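Local coordinates for malonyl CoA-acyl carrier protein transacylase (Synechocystis sp. PCC 6803 substr. Kazusa, PDB 4RR5) that catalyses the transfer of the malonyl group from malonyl-CoA to holo-acyl carrier protein, a step of fatty acid biosynthesis, at residues 18-23 and 285-290; 25-30 and 67-72; 258-263 and 280-285; 38-43 and 59-64; 82-87 and 211-216. One frame throughout, in Å; residues are numbered along the deposited sequence.

Contact 1. Residues 18-23 and 285-290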
# COMPACT_ATOMS: atom_id res chain seq x y z
N GLY A 18 -14.72 -1.94 6.47
CA GLY A 18 -14.46 -1.64 7.85
C GLY A 18 -15.70 -1.49 8.70
O GLY A 18 -15.61 -1.52 9.93
N VAL A 19 -16.86 -1.33 8.07
CA VAL A 19 -18.05 -0.94 8.83
C VAL A 19 -18.54 -2.06 9.73
O VAL A 19 -18.97 -1.81 10.86
CB VAL A 19 -19.16 -0.48 7.94
CG1 VAL A 19 -20.35 -0.11 8.77
CG2 VAL A 19 -18.71 0.72 7.14
N ASP A 20 -18.42 -3.31 9.29
CA ASP A 20 -18.82 -4.43 10.13
C ASP A 20 -17.88 -4.63 11.32
O ASP A 20 -18.22 -5.37 12.25
CB ASP A 20 -18.86 -5.73 9.34
CG ASP A 20 -17.52 -6.10 8.78
OD1 ASP A 20 -16.82 -5.19 8.30
OD2 ASP A 20 -17.14 -7.29 8.84
N LEU A 21 -16.72 -3.99 11.29
CA LEU A 21 -15.73 -4.17 12.36
C LEU A 21 -16.15 -3.47 13.64
O LEU A 21 -15.66 -3.78 14.72
CB LEU A 21 -14.37 -3.63 11.93
CG LEU A 21 -13.80 -4.27 10.67
CD1 LEU A 21 -12.50 -3.59 10.31
CD2 LEU A 21 -13.61 -5.79 10.86
N LEU A 22 -17.10 -2.56 13.48
CA LEU A 22 -17.53 -1.61 14.50
C LEU A 22 -18.14 -2.23 15.78
O LEU A 22 -18.23 -1.59 16.82
CB LEU A 22 -18.54 -0.65 13.85
CG LEU A 22 -18.96 0.60 14.60
CD1 LEU A 22 -17.77 1.29 15.28
CD2 LEU A 22 -19.66 1.54 13.60
N SER A 23 -18.56 -3.48 15.70
CA SER A 23 -19.10 -4.14 16.87
C SER A 23 -17.98 -4.63 17.81
O SER A 23 -18.25 -4.99 18.95
CB SER A 23 -20.00 -5.30 16.44
OG SER A 23 -19.31 -6.19 15.58
N GLY A 285 -10.42 -9.06 5.65
CA GLY A 285 -10.86 -7.68 5.56
C GLY A 285 -12.28 -7.47 6.06
O GLY A 285 -12.84 -6.38 5.95
N GLN A 286 -12.86 -8.53 6.60
CA GLN A 286 -14.19 -8.48 7.19
C GLN A 286 -14.24 -9.33 8.42
O GLN A 286 -13.49 -10.30 8.54
CB GLN A 286 -15.27 -8.96 6.22
CG GLN A 286 -15.60 -8.00 5.13
CD GLN A 286 -16.52 -8.60 4.11
OE1 GLN A 286 -16.72 -9.82 4.09
NE2 GLN A 286 -17.11 -7.76 3.26
N LEU A 287 -15.14 -8.96 9.33
CA LEU A 287 -15.43 -9.74 10.52
C LEU A 287 -15.67 -11.22 10.18
O LEU A 287 -15.18 -12.11 10.88
CB LEU A 287 -16.65 -9.14 11.24
CG LEU A 287 -16.68 -9.41 12.74
CD1 LEU A 287 -15.34 -9.01 13.36
CD2 LEU A 287 -17.83 -8.65 13.37
N ASP A 288 -16.39 -11.48 9.09
CA ASP A 288 -16.66 -12.86 8.68
C ASP A 288 -15.38 -13.66 8.41
O ASP A 288 -15.32 -14.85 8.72
CB ASP A 288 -17.55 -12.88 7.44
CG ASP A 288 -18.39 -14.15 7.35
OD1 ASP A 288 -17.92 -15.23 7.80
OD2 ASP A 288 -19.53 -14.06 6.84
N ASP A 289 -14.37 -12.99 7.85
CA ASP A 289 -13.07 -13.61 7.65
C ASP A 289 -12.43 -13.94 8.98
O ASP A 289 -11.85 -15.01 9.16
CB ASP A 289 -12.13 -12.68 6.86
CG ASP A 289 -12.72 -12.21 5.56
OD1 ASP A 289 -13.35 -13.04 4.88
OD2 ASP A 289 -12.56 -11.02 5.22
N LEU A 290 -12.49 -12.99 9.91
CA LEU A 290 -11.83 -13.15 11.20
C LEU A 290 -12.39 -14.34 11.95
O LEU A 290 -11.66 -15.07 12.64
CB LEU A 290 -12.00 -11.88 12.04
CG LEU A 290 -11.07 -10.71 11.75
CD1 LEU A 290 -11.62 -9.44 12.39
CD2 LEU A 290 -9.66 -11.03 12.25
O HOH W 1 -14.78 -5.07 6.84
O HOH W 2 -18.31 -9.57 7.74

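Contact 2. Residues 25-30 and 67-72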
# COMPACT_ATOMS: atom_id res chain seq x y z
N ALA A 25 -14.80 -3.92 20.29
CA ALA A 25 -14.32 -2.83 21.14
C ALA A 25 -13.07 -2.18 20.56
O ALA A 25 -12.92 -0.95 20.58
CB ALA A 25 -14.05 -3.34 22.55
N ILE A 26 -12.17 -3.02 20.04
CA ILE A 26 -10.91 -2.56 19.44
C ILE A 26 -11.17 -1.59 18.29
O ILE A 26 -10.59 -0.51 18.26
CB ILE A 26 -10.07 -3.77 18.97
CG1 ILE A 26 -9.23 -4.29 20.15
CG2 ILE A 26 -9.18 -3.39 17.76
CD1 ILE A 26 -8.65 -5.68 19.97
N ALA A 27 -12.08 -1.94 17.39
CA ALA A 27 -12.44 -1.06 16.28
C ALA A 27 -13.12 0.22 16.74
O ALA A 27 -12.79 1.30 16.24
CB ALA A 27 -13.34 -1.78 15.28
N LYS A 28 -14.06 0.10 17.68
CA LYS A 28 -14.81 1.27 18.17
C LYS A 28 -13.82 2.32 18.64
O LYS A 28 -13.83 3.47 18.19
CB LYS A 28 -15.77 0.87 19.29
CG LYS A 28 -16.72 1.98 19.79
CD LYS A 28 -17.60 1.47 20.95
CE LYS A 28 -18.63 2.49 21.41
NZ LYS A 28 -19.44 2.00 22.59
N GLU A 29 -12.93 1.88 19.53
CA GLU A 29 -11.89 2.71 20.12
C GLU A 29 -11.02 3.39 19.06
O GLU A 29 -10.96 4.62 18.99
CB GLU A 29 -11.06 1.84 21.07
CG GLU A 29 -9.73 2.42 21.52
CD GLU A 29 -8.89 1.41 22.30
OE1 GLU A 29 -9.43 0.36 22.72
OE2 GLU A 29 -7.68 1.67 22.50
N LYS A 30 -10.37 2.61 18.21
CA LYS A 30 -9.48 3.20 17.21
C LYS A 30 -10.19 4.13 16.22
O LYS A 30 -9.61 5.12 15.78
CB LYS A 30 -8.75 2.10 16.44
CG LYS A 30 -7.74 1.42 17.28
CD LYS A 30 -6.57 0.96 16.45
CE LYS A 30 -5.40 0.68 17.36
NZ LYS A 30 -5.85 -0.18 18.50
N GLU A 67 -6.94 -1.18 8.35
CA GLU A 67 -5.87 -2.16 8.37
C GLU A 67 -5.23 -2.30 9.77
O GLU A 67 -5.01 -3.42 10.24
CB GLU A 67 -4.82 -1.81 7.31
CG GLU A 67 -5.28 -2.22 5.90
CD GLU A 67 -4.45 -1.62 4.77
OE1 GLU A 67 -3.43 -0.95 5.04
OE2 GLU A 67 -4.83 -1.83 3.61
N ALA A 68 -4.97 -1.18 10.44
CA ALA A 68 -4.50 -1.23 11.83
C ALA A 68 -5.53 -1.91 12.74
O ALA A 68 -5.17 -2.67 13.63
CB ALA A 68 -4.17 0.15 12.34
N ILE A 69 -6.81 -1.67 12.50
CA ILE A 69 -7.85 -2.33 13.28
C ILE A 69 -7.83 -3.84 13.02
O ILE A 69 -7.85 -4.63 13.96
CB ILE A 69 -9.26 -1.75 12.98
CG1 ILE A 69 -9.45 -0.44 13.75
CG2 ILE A 69 -10.37 -2.74 13.33
CD1 ILE A 69 -10.56 0.40 13.25
N LEU A 70 -7.77 -4.23 11.76
CA LEU A 70 -7.67 -5.65 11.42
C LEU A 70 -6.44 -6.33 12.04
O LEU A 70 -6.54 -7.46 12.54
CB LEU A 70 -7.65 -5.82 9.90
CG LEU A 70 -9.04 -5.67 9.30
CD1 LEU A 70 -8.95 -5.56 7.78
CD2 LEU A 70 -9.95 -6.82 9.74
N ALA A 71 -5.30 -5.65 12.02
CA ALA A 71 -4.09 -6.19 12.63
C ALA A 71 -4.28 -6.47 14.12
O ALA A 71 -3.85 -7.50 14.64
CB ALA A 71 -2.93 -5.25 12.42
N ASP A 72 -4.92 -5.53 14.82
CA ASP A 72 -5.12 -5.70 16.24
C ASP A 72 -6.18 -6.76 16.52
O ASP A 72 -6.10 -7.47 17.52
CB ASP A 72 -5.51 -4.38 16.88
CG ASP A 72 -4.38 -3.40 16.88
OD1 ASP A 72 -3.23 -3.83 16.66
OD2 ASP A 72 -4.62 -2.21 17.09

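Contact 3. Residues 258-263 and 280-285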
# COMPACT_ATOMS: atom_id res chain seq x y z
N ASP A 258 2.66 -19.07 4.27
CA ASP A 258 1.32 -18.49 4.16
C ASP A 258 1.37 -16.99 4.03
O ASP A 258 2.27 -16.32 4.56
CB ASP A 258 0.47 -18.86 5.38
CG ASP A 258 0.36 -20.34 5.59
OD1 ASP A 258 1.28 -20.91 6.22
OD2 ASP A 258 -0.63 -20.94 5.13
N TYR A 259 0.35 -16.46 3.38
CA TYR A 259 0.31 -15.09 2.91
C TYR A 259 -1.09 -14.54 3.15
O TYR A 259 -2.05 -14.96 2.50
CB TYR A 259 0.68 -15.10 1.43
CG TYR A 259 0.69 -13.81 0.65
CD1 TYR A 259 1.86 -13.07 0.51
CD2 TYR A 259 -0.43 -13.38 -0.06
CE1 TYR A 259 1.91 -11.93 -0.26
CE2 TYR A 259 -0.40 -12.23 -0.83
CZ TYR A 259 0.78 -11.51 -0.93
OH TYR A 259 0.84 -10.38 -1.69
N TRP A 260 -1.21 -13.62 4.11
CA TRP A 260 -2.52 -13.09 4.50
C TRP A 260 -2.66 -11.64 4.12
O TRP A 260 -1.92 -10.79 4.62
CB TRP A 260 -2.74 -13.24 6.00
CG TRP A 260 -2.81 -14.64 6.50
CD1 TRP A 260 -2.62 -15.79 5.78
CD2 TRP A 260 -3.10 -15.05 7.84
NE1 TRP A 260 -2.76 -16.89 6.59
CE2 TRP A 260 -3.05 -16.46 7.86
CE3 TRP A 260 -3.38 -14.37 9.02
CZ2 TRP A 260 -3.29 -17.20 9.02
CZ3 TRP A 260 -3.62 -15.09 10.17
CH2 TRP A 260 -3.57 -16.50 10.16
N GLU A 261 -3.62 -11.35 3.25
CA GLU A 261 -3.92 -9.98 2.90
C GLU A 261 -4.83 -9.42 3.97
O GLU A 261 -5.98 -9.84 4.09
CB GLU A 261 -4.59 -9.88 1.53
CG GLU A 261 -4.56 -8.48 0.96
CD GLU A 261 -5.16 -8.41 -0.44
OE1 GLU A 261 -5.45 -9.49 -1.01
OE2 GLU A 261 -5.33 -7.29 -0.96
N VAL A 262 -4.31 -8.49 4.74
CA VAL A 262 -5.03 -7.90 5.86
C VAL A 262 -5.57 -6.55 5.44
O VAL A 262 -4.89 -5.53 5.54
CB VAL A 262 -4.11 -7.78 7.09
CG1 VAL A 262 -4.85 -7.20 8.26
CG2 VAL A 262 -3.53 -9.16 7.44
N GLY A 263 -6.80 -6.55 4.93
CA GLY A 263 -7.44 -5.35 4.41
C GLY A 263 -8.52 -5.73 3.42
O GLY A 263 -8.72 -6.90 3.14
N ASN A 280 -0.05 -20.20 0.46
CA ASN A 280 -1.44 -20.23 0.90
C ASN A 280 -1.96 -18.84 1.17
O ASN A 280 -1.34 -18.06 1.88
CB ASN A 280 -1.57 -21.07 2.16
CG ASN A 280 -0.93 -22.43 2.02
OD1 ASN A 280 -1.54 -23.35 1.47
ND2 ASN A 280 0.30 -22.56 2.50
N LEU A 281 -3.13 -18.55 0.61
CA LEU A 281 -3.70 -17.21 0.68
C LEU A 281 -4.94 -17.13 1.57
O LEU A 281 -5.87 -17.94 1.45
CB LEU A 281 -4.05 -16.73 -0.73
CG LEU A 281 -3.03 -17.12 -1.81
CD1 LEU A 281 -3.48 -16.65 -3.18
CD2 LEU A 281 -1.63 -16.59 -1.47
N LYS A 282 -4.97 -16.14 2.47
CA LYS A 282 -6.23 -15.71 3.07
C LYS A 282 -6.45 -14.21 2.87
O LYS A 282 -5.50 -13.43 2.80
CB LYS A 282 -6.30 -16.04 4.56
CG LYS A 282 -5.42 -17.16 5.02
CD LYS A 282 -5.79 -17.59 6.44
CE LYS A 282 -7.02 -18.47 6.46
NZ LYS A 282 -6.78 -19.76 5.75
N ASN A 283 -7.72 -13.84 2.78
CA ASN A 283 -8.12 -12.45 2.72
C ASN A 283 -8.90 -12.06 3.96
O ASN A 283 -10.06 -12.45 4.13
CB ASN A 283 -8.95 -12.20 1.47
CG ASN A 283 -8.15 -12.42 0.23
OD1 ASN A 283 -8.29 -13.44 -0.45
ND2 ASN A 283 -7.27 -11.47 -0.08
N ILE A 284 -8.25 -11.30 4.83
CA ILE A 284 -8.86 -10.87 6.08
C ILE A 284 -9.20 -9.38 6.08
O ILE A 284 -8.38 -8.54 6.47
CB ILE A 284 -7.94 -11.18 7.25
CG1 ILE A 284 -7.58 -12.67 7.21
CG2 ILE A 284 -8.60 -10.81 8.58
CD1 ILE A 284 -6.12 -12.95 7.37
N GLY A 285 -10.42 -9.06 5.65
CA GLY A 285 -10.86 -7.68 5.56
C GLY A 285 -12.28 -7.47 6.06
O GLY A 285 -12.84 -6.38 5.95

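Contact 4. Residues 38-43 and 59-64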
# COMPACT_ATOMS: atom_id res chain seq x y z
N LEU A 38 -8.18 13.06 12.91
CA LEU A 38 -8.44 13.47 11.53
C LEU A 38 -9.43 14.60 11.42
O LEU A 38 -9.44 15.33 10.43
CB LEU A 38 -8.97 12.29 10.71
CG LEU A 38 -8.08 11.12 10.33
CD1 LEU A 38 -8.97 9.99 9.91
CD2 LEU A 38 -7.17 11.52 9.18
N GLY A 39 -10.31 14.73 12.41
CA GLY A 39 -11.38 15.70 12.35
C GLY A 39 -12.60 15.24 11.58
O GLY A 39 -13.52 16.03 11.34
N TRP A 40 -12.62 13.97 11.20
CA TRP A 40 -13.79 13.39 10.54
C TRP A 40 -13.81 11.89 10.76
O TRP A 40 -12.79 11.27 11.01
CB TRP A 40 -13.81 13.71 9.04
CG TRP A 40 -12.50 13.54 8.30
CD1 TRP A 40 -11.55 14.50 8.10
CD2 TRP A 40 -12.01 12.36 7.66
NE1 TRP A 40 -10.51 13.99 7.37
CE2 TRP A 40 -10.75 12.68 7.10
CE3 TRP A 40 -12.50 11.05 7.52
CZ2 TRP A 40 -9.99 11.74 6.40
CZ3 TRP A 40 -11.73 10.13 6.82
CH2 TRP A 40 -10.50 10.48 6.26
N SER A 41 -15.00 11.31 10.69
CA SER A 41 -15.18 9.90 10.99
C SER A 41 -14.79 8.99 9.82
O SER A 41 -15.28 9.15 8.70
CB SER A 41 -16.63 9.64 11.37
OG SER A 41 -16.89 8.25 11.45
N VAL A 42 -13.91 8.03 10.10
CA VAL A 42 -13.56 7.04 9.07
C VAL A 42 -14.76 6.15 8.72
O VAL A 42 -14.98 5.85 7.54
CB VAL A 42 -12.35 6.18 9.52
CG1 VAL A 42 -12.15 4.97 8.60
CG2 VAL A 42 -11.09 7.04 9.57
N VAL A 43 -15.54 5.76 9.72
CA VAL A 43 -16.74 4.96 9.49
C VAL A 43 -17.70 5.66 8.54
O VAL A 43 -18.14 5.08 7.54
CB VAL A 43 -17.50 4.66 10.80
CG1 VAL A 43 -18.66 3.74 10.53
CG2 VAL A 43 -16.58 4.03 11.78
N THR A 59 -9.00 8.00 1.08
CA THR A 59 -8.66 6.59 0.98
C THR A 59 -7.50 6.18 1.88
O THR A 59 -7.56 5.15 2.55
CB THR A 59 -8.30 6.21 -0.45
OG1 THR A 59 -9.25 6.77 -1.36
CG2 THR A 59 -8.26 4.69 -0.58
N GLN A 60 -6.45 6.99 1.89
CA GLN A 60 -5.26 6.54 2.59
C GLN A 60 -5.51 6.44 4.10
O GLN A 60 -5.31 5.37 4.67
CB GLN A 60 -4.05 7.43 2.26
CG GLN A 60 -3.63 7.35 0.80
CD GLN A 60 -2.24 7.89 0.57
OE1 GLN A 60 -1.36 7.77 1.44
NE2 GLN A 60 -2.02 8.50 -0.58
N PRO A 61 -5.96 7.52 4.75
CA PRO A 61 -6.18 7.30 6.18
C PRO A 61 -7.30 6.28 6.47
O PRO A 61 -7.23 5.58 7.49
CB PRO A 61 -6.53 8.69 6.72
CG PRO A 61 -6.93 9.49 5.53
CD PRO A 61 -6.19 8.93 4.36
N CYS A 62 -8.30 6.19 5.60
CA CYS A 62 -9.32 5.16 5.78
C CYS A 62 -8.72 3.74 5.73
O CYS A 62 -9.00 2.92 6.62
CB CYS A 62 -10.41 5.29 4.72
SG CYS A 62 -11.66 6.53 5.14
N LEU A 63 -7.90 3.45 4.72
CA LEU A 63 -7.28 2.13 4.60
C LEU A 63 -6.34 1.85 5.77
O LEU A 63 -6.29 0.74 6.28
CB LEU A 63 -6.53 2.00 3.28
CG LEU A 63 -7.37 1.78 2.03
CD1 LEU A 63 -6.48 1.76 0.80
CD2 LEU A 63 -8.15 0.48 2.14
N TYR A 64 -5.59 2.87 6.19
CA TYR A 64 -4.67 2.69 7.29
C TYR A 64 -5.40 2.37 8.59
O TYR A 64 -4.99 1.48 9.33
CB TYR A 64 -3.79 3.94 7.48
CG TYR A 64 -2.97 3.92 8.77
CD1 TYR A 64 -3.49 4.43 9.96
CD2 TYR A 64 -1.67 3.42 8.79
CE1 TYR A 64 -2.76 4.43 11.13
CE2 TYR A 64 -0.92 3.41 9.96
CZ TYR A 64 -1.48 3.92 11.13
OH TYR A 64 -0.74 3.93 12.28

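Contact 5. Residues 82-87 and 211-216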
# COMPACT_ATOMS: atom_id res chain seq x y z
N ASP A 82 4.85 -13.41 10.98
CA ASP A 82 6.29 -13.66 10.96
C ASP A 82 6.96 -12.58 10.13
O ASP A 82 8.02 -12.08 10.49
CB ASP A 82 6.59 -15.06 10.41
CG ASP A 82 6.03 -16.17 11.28
OD1 ASP A 82 6.60 -16.42 12.37
OD2 ASP A 82 5.02 -16.80 10.87
N TYR A 83 6.31 -12.21 9.02
CA TYR A 83 6.79 -11.14 8.15
C TYR A 83 5.67 -10.15 7.85
O TYR A 83 4.51 -10.55 7.73
CB TYR A 83 7.32 -11.71 6.85
CG TYR A 83 8.20 -12.91 7.03
CD1 TYR A 83 9.51 -12.78 7.48
CD2 TYR A 83 7.73 -14.19 6.76
CE1 TYR A 83 10.32 -13.88 7.66
CE2 TYR A 83 8.54 -15.31 6.93
CZ TYR A 83 9.84 -15.14 7.38
OH TYR A 83 10.65 -16.24 7.55
N VAL A 84 6.01 -8.86 7.73
CA VAL A 84 5.06 -7.86 7.26
C VAL A 84 5.55 -7.09 6.02
O VAL A 84 6.76 -6.89 5.81
CB VAL A 84 4.71 -6.84 8.36
CG1 VAL A 84 4.04 -7.54 9.53
CG2 VAL A 84 5.95 -6.06 8.82
N ALA A 85 4.59 -6.67 5.20
CA ALA A 85 4.85 -5.77 4.07
C ALA A 85 3.53 -5.04 3.76
O ALA A 85 2.47 -5.43 4.25
CB ALA A 85 5.36 -6.53 2.86
N GLY A 86 3.60 -3.98 2.95
CA GLY A 86 2.39 -3.26 2.59
C GLY A 86 2.60 -2.52 1.29
O GLY A 86 3.69 -2.06 1.00
N HIS A 87 1.55 -2.40 0.50
CA HIS A 87 1.68 -1.81 -0.82
C HIS A 87 1.44 -0.31 -0.77
O HIS A 87 0.31 0.15 -0.61
CB HIS A 87 0.72 -2.48 -1.81
CG HIS A 87 1.06 -2.21 -3.24
ND1 HIS A 87 0.91 -0.97 -3.83
CD2 HIS A 87 1.55 -3.03 -4.20
CE1 HIS A 87 1.29 -1.03 -5.09
NE2 HIS A 87 1.69 -2.27 -5.35
N ALA A 211 11.66 -2.91 14.49
CA ALA A 211 10.49 -3.71 14.26
C ALA A 211 10.58 -5.04 14.99
O ALA A 211 11.64 -5.66 15.06
CB ALA A 211 10.27 -3.94 12.76
N THR A 212 9.44 -5.47 15.51
CA THR A 212 9.30 -6.71 16.24
C THR A 212 9.23 -7.92 15.30
O THR A 212 9.34 -9.07 15.75
CB THR A 212 8.05 -6.65 17.11
OG1 THR A 212 6.92 -6.61 16.25
CG2 THR A 212 8.05 -5.37 17.89
N VAL A 213 9.04 -7.67 14.01
CA VAL A 213 9.17 -8.69 12.97
C VAL A 213 9.81 -8.06 11.71
O VAL A 213 9.89 -6.83 11.59
CB VAL A 213 7.82 -9.35 12.60
CG1 VAL A 213 7.29 -10.16 13.75
CG2 VAL A 213 6.82 -8.32 12.20
N PRO A 214 10.30 -8.89 10.79
CA PRO A 214 10.88 -8.32 9.57
C PRO A 214 9.87 -7.57 8.72
O PRO A 214 8.79 -8.10 8.43
CB PRO A 214 11.42 -9.54 8.81
CG PRO A 214 11.69 -10.54 9.87
CD PRO A 214 10.61 -10.33 10.91
N VAL A 215 10.22 -6.34 8.33
CA VAL A 215 9.47 -5.56 7.36
C VAL A 215 10.15 -5.61 6.01
O VAL A 215 11.36 -5.36 5.92
CB VAL A 215 9.36 -4.08 7.81
CG1 VAL A 215 8.35 -3.30 6.94
CG2 VAL A 215 9.01 -4.00 9.29
N LEU A 216 9.41 -5.94 4.95
CA LEU A 216 9.95 -5.84 3.60
C LEU A 216 9.43 -4.58 2.90
O LEU A 216 8.29 -4.53 2.47
CB LEU A 216 9.62 -7.08 2.76
CG LEU A 216 10.32 -8.40 3.13
CD1 LEU A 216 9.90 -8.94 4.50
CD2 LEU A 216 10.07 -9.44 2.05

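Contact 1. Residues 18-23 and 285-290
Asp20 meets Leu287 by a direct hydrogen bond. The backbone N of Leu287 gives its hydrogen to Asp20 OD2 at 2.7 Å, on the syn side of the carboxylate and 21° out of its plane. Leu287 N belongs to the first turn of helix 287-291, for which Gln286 is the N-cap residue. Water adds to this grip. One water donates to Asp20 OD2 and accepts from Asp288 N, the next amide of the same turn. A second water accepts from Gly18 N and lies near Asp20 OD1 and Gly285 O.

The apolar part centres on Leu21 and Leu287. Leu21 CD2 lies 4.4 Å from Leu287 CD1 and equally far from Leu290 CD1. Leu287 CG is anti to its backbone N (chi1 -154°), which sets it toward Ser23. Leu287 CD2 lies 3.6 Å from Ser23 OG. Leu21 also packs on Ile69 and Leu70 of helix 56-76.

An alanine in place of Asp20 would probably leave Leu287 N without its carboxylate partner and the bridging water without this acceptor. The contact ties the 3-10 turn 19-21 to the C-terminal helix. A carboxylate facing first-turn amides is likely to be stabilised as an anion by the positive end of the helix dipole.

Contact 2. Residues 25-30 and 67-72
Lys30 CG is anti to the carbonyl carbon (chi1 -71°), and the chain bends at chi2 and again at chi4 (49°), the last bend bringing NZ to Asp72. The two side chains cross at about a right angle. Lys30 NZ binds Asp72 OD2 at 2.8 Å in a salt bridge, nearly in line with the C-O bond. The same oxygen is hydrogen-bonded to Tyr96 OH of helix 90-97, so two groups hold it.

The rest of the contact is apolar. Ile69 reaches in between Ala27 and Lys30. Ile69 CG2 lies 3.7 Å from Ala27 CB. Ile69 CG1 lies 3.8 Å from Lys30 CB, and the side chains of Ile69 and Lys30 run past each other in opposite directions. Ile69 CD1 is 3.8 Å from Ala27 O.

This is antiparallel helix packing within the acyl transferase domain. The short axes of 25-30 and 67-72 approach to 9.4 Å, with 149° between their directions. Ala27 and Ile69 have the nearest CA atoms, 5.6 Å apart, and the small alanine probably lets the isoleucine come close.

A methionine in place of Lys30 would probably leave Asp72 with Tyr96 but without its charged mate. Toward the start of helix 25-38, Ile26 CG2 rests against Asp72 CB at 3.9 Å. Leu21 packs on both Ala27 and Ile69. Phe103 of helix 103-119 touches Lys30 and Ala68.

Contact 3. Residues 258-263 and 280-285
Trp260 and Lys282 lie side by side and point the same way. CG and CD of Lys282 lie over one face of the indole. Lys282 CD stands 3.5 Å from the centroid of the Trp260 five-membered ring, 30° off the normal, a CH-pi contact. Ile284 CD1 meets the same ring system obliquely, 3.5 Å from Trp260 CE3. Trp260 CG lies beside its backbone N (chi1 -65°), which puts the root of the ring next to both partners. Asp258 and Asn280 share this side of the sheet. The other side carries Tyr259 beside Leu281, with their CD2 atoms 3.7 Å apart.

Backbone bonds fix these neighbours. The strands run parallel in matched register, their short axes 17° apart. Tyr259 N binds Asn280 O, and Lys282 N binds Tyr259 O. Glu261 N then binds Lys282 O at 2.8 Å, and Ile284 N binds Glu261 O. The last bond, Gly263 N to Ile284 O, is more bent, its donor above the carbonyl plane.

Glu261 and Asn283 are held from the intervening helix. Glu261 OE1 and OE2 accept from the backbone N atoms of Thr269 and Leu268. Asn283 ND2 bonds Thr269 OG1. Tyr259 OH is bonded to Leu268 O and to Trp244 NE1.

The pair forms a beta-alpha-beta unit with helix 267-273, which packs on the Tyr259 and Leu281 side. Strand 280-284 is an edge strand of the four-stranded parallel sheet, and strand 3-7 bonds to the far edge of 258-262. Leu74 of helix 56-76 touches the Trp260 side chain, whose ring also meets Trp5 and, edge-to-face, Phe79.

Contact 4. Residues 38-43 and 59-64
Trp40 presents the rim of its six-membered ring to Pro61 and Cys62. Pro61 CG is the bump that meets this rim, 3.8 Å from Trp40 CH2 and 3.9 Å from Trp40 CZ2. The two side chains cross at about a right angle. Cys62 SG sits in the plane of the indole, 4.0 Å from Trp40 CZ3 and 5.2 Å from the centroid of the Trp40 six-membered ring. This is a sulfur-aromatic contact at the edge, 85° off the normal.

The sulfur fits into the hollow between Trp40 and Val42. Val42 CG1 touches Cys62 SG from the helix 42-46 side, at 3.8 Å. Val42 and Cys62 also have the nearest CA atoms, 5.7 Å apart. Pro61 fits likewise between two side chains, with Leu38 CD2 against Pro61 CB at 3.8 Å. Leu38 CB lies over one face of the indole, near its rim. Trp40 CG stands between its backbone N and carbonyl carbon (chi1 45°), which starts the indole toward Leu38.

The segment 38-43 is the link from helix 25-38 to helix 42-46. Gly39 leaves the first helix with positive phi, and Ser41 OG caps the second at Glu44 N. Helix 56-76 is kinked at Pro61, whose nitrogen has no hydrogen to give. Leu107 of helix 103-119 also packs on Pro61, and Lys45 makes a cation-pi contact with Trp40.

No hydrogen bond joins the two segments. The contact is held by the fit of apolar groups and one polarisable sulfur, so its strength probably rests on close packing and exclusion of water.

Contact 5. Residues 82-87 and 211-216
Val84 O receives the backbone N-H of Leu216 at 2.9 Å, and Val215 CA comes to the same oxygen at 3.4 Å in a CA-H...O contact. Val84 N gives its own hydrogen to Pro214 O at 3.0 Å, in an almost straight bond (178°). Val84 and Val215 thus form a single beta bridge. The touching parts run in broadly the same direction, 34° apart.

Side chains pack on both sides of this bridge. Val84 CG2 stands between its backbone N and carbonyl carbon (chi1 of CG1 -62°) and meets Val215 CG2 at 3.7 Å. Val84 CG1 touches Val213 CG2 at 3.9 Å, the two side chains crossing at about a right angle. The ring of Tyr83 turns its edge to Pro214, with Tyr83 CD1 3.9 Å from Pro214 CG. Farther along, Ala85 CB lies 3.6 Å from Leu216 O.

Gly86 begins a GxSxG pattern consistent with a nucleophile elbow, which places the probable active-site Ser88 just beyond this strand. Gly86 O accepts from Asn218 ND2.

Strand 83-86 lies at one edge of the four-stranded parallel sheet, and its inner side bonds to strand 3-7. Segment 211-216 joins the side away from 3-7. Helix 244-254 packs on Tyr83, Ala85 and Leu216, while helix 90-97 touches Val84 and Val215.

From the N terminus, contact 1 opens first, at 18-23, and closes last, at 285-290, so the other four nest inside its loop. Contact 2 opens at 25-30 and closes at 67-72 on helix 56-76. Contact 4 is nested within it and uses an earlier part of the same helix. Contact 5 follows in series, joining strand 83-86 to 211-216. Contact 3 comes after it and closes a short loop between the last two strands of the parallel sheet. Contacts 3 and 5 therefore lie at opposite edges of that sheet. Contacts 1 and 3 share Gly285, and Leu70 of contact 2 packs against Val262 and Gly285.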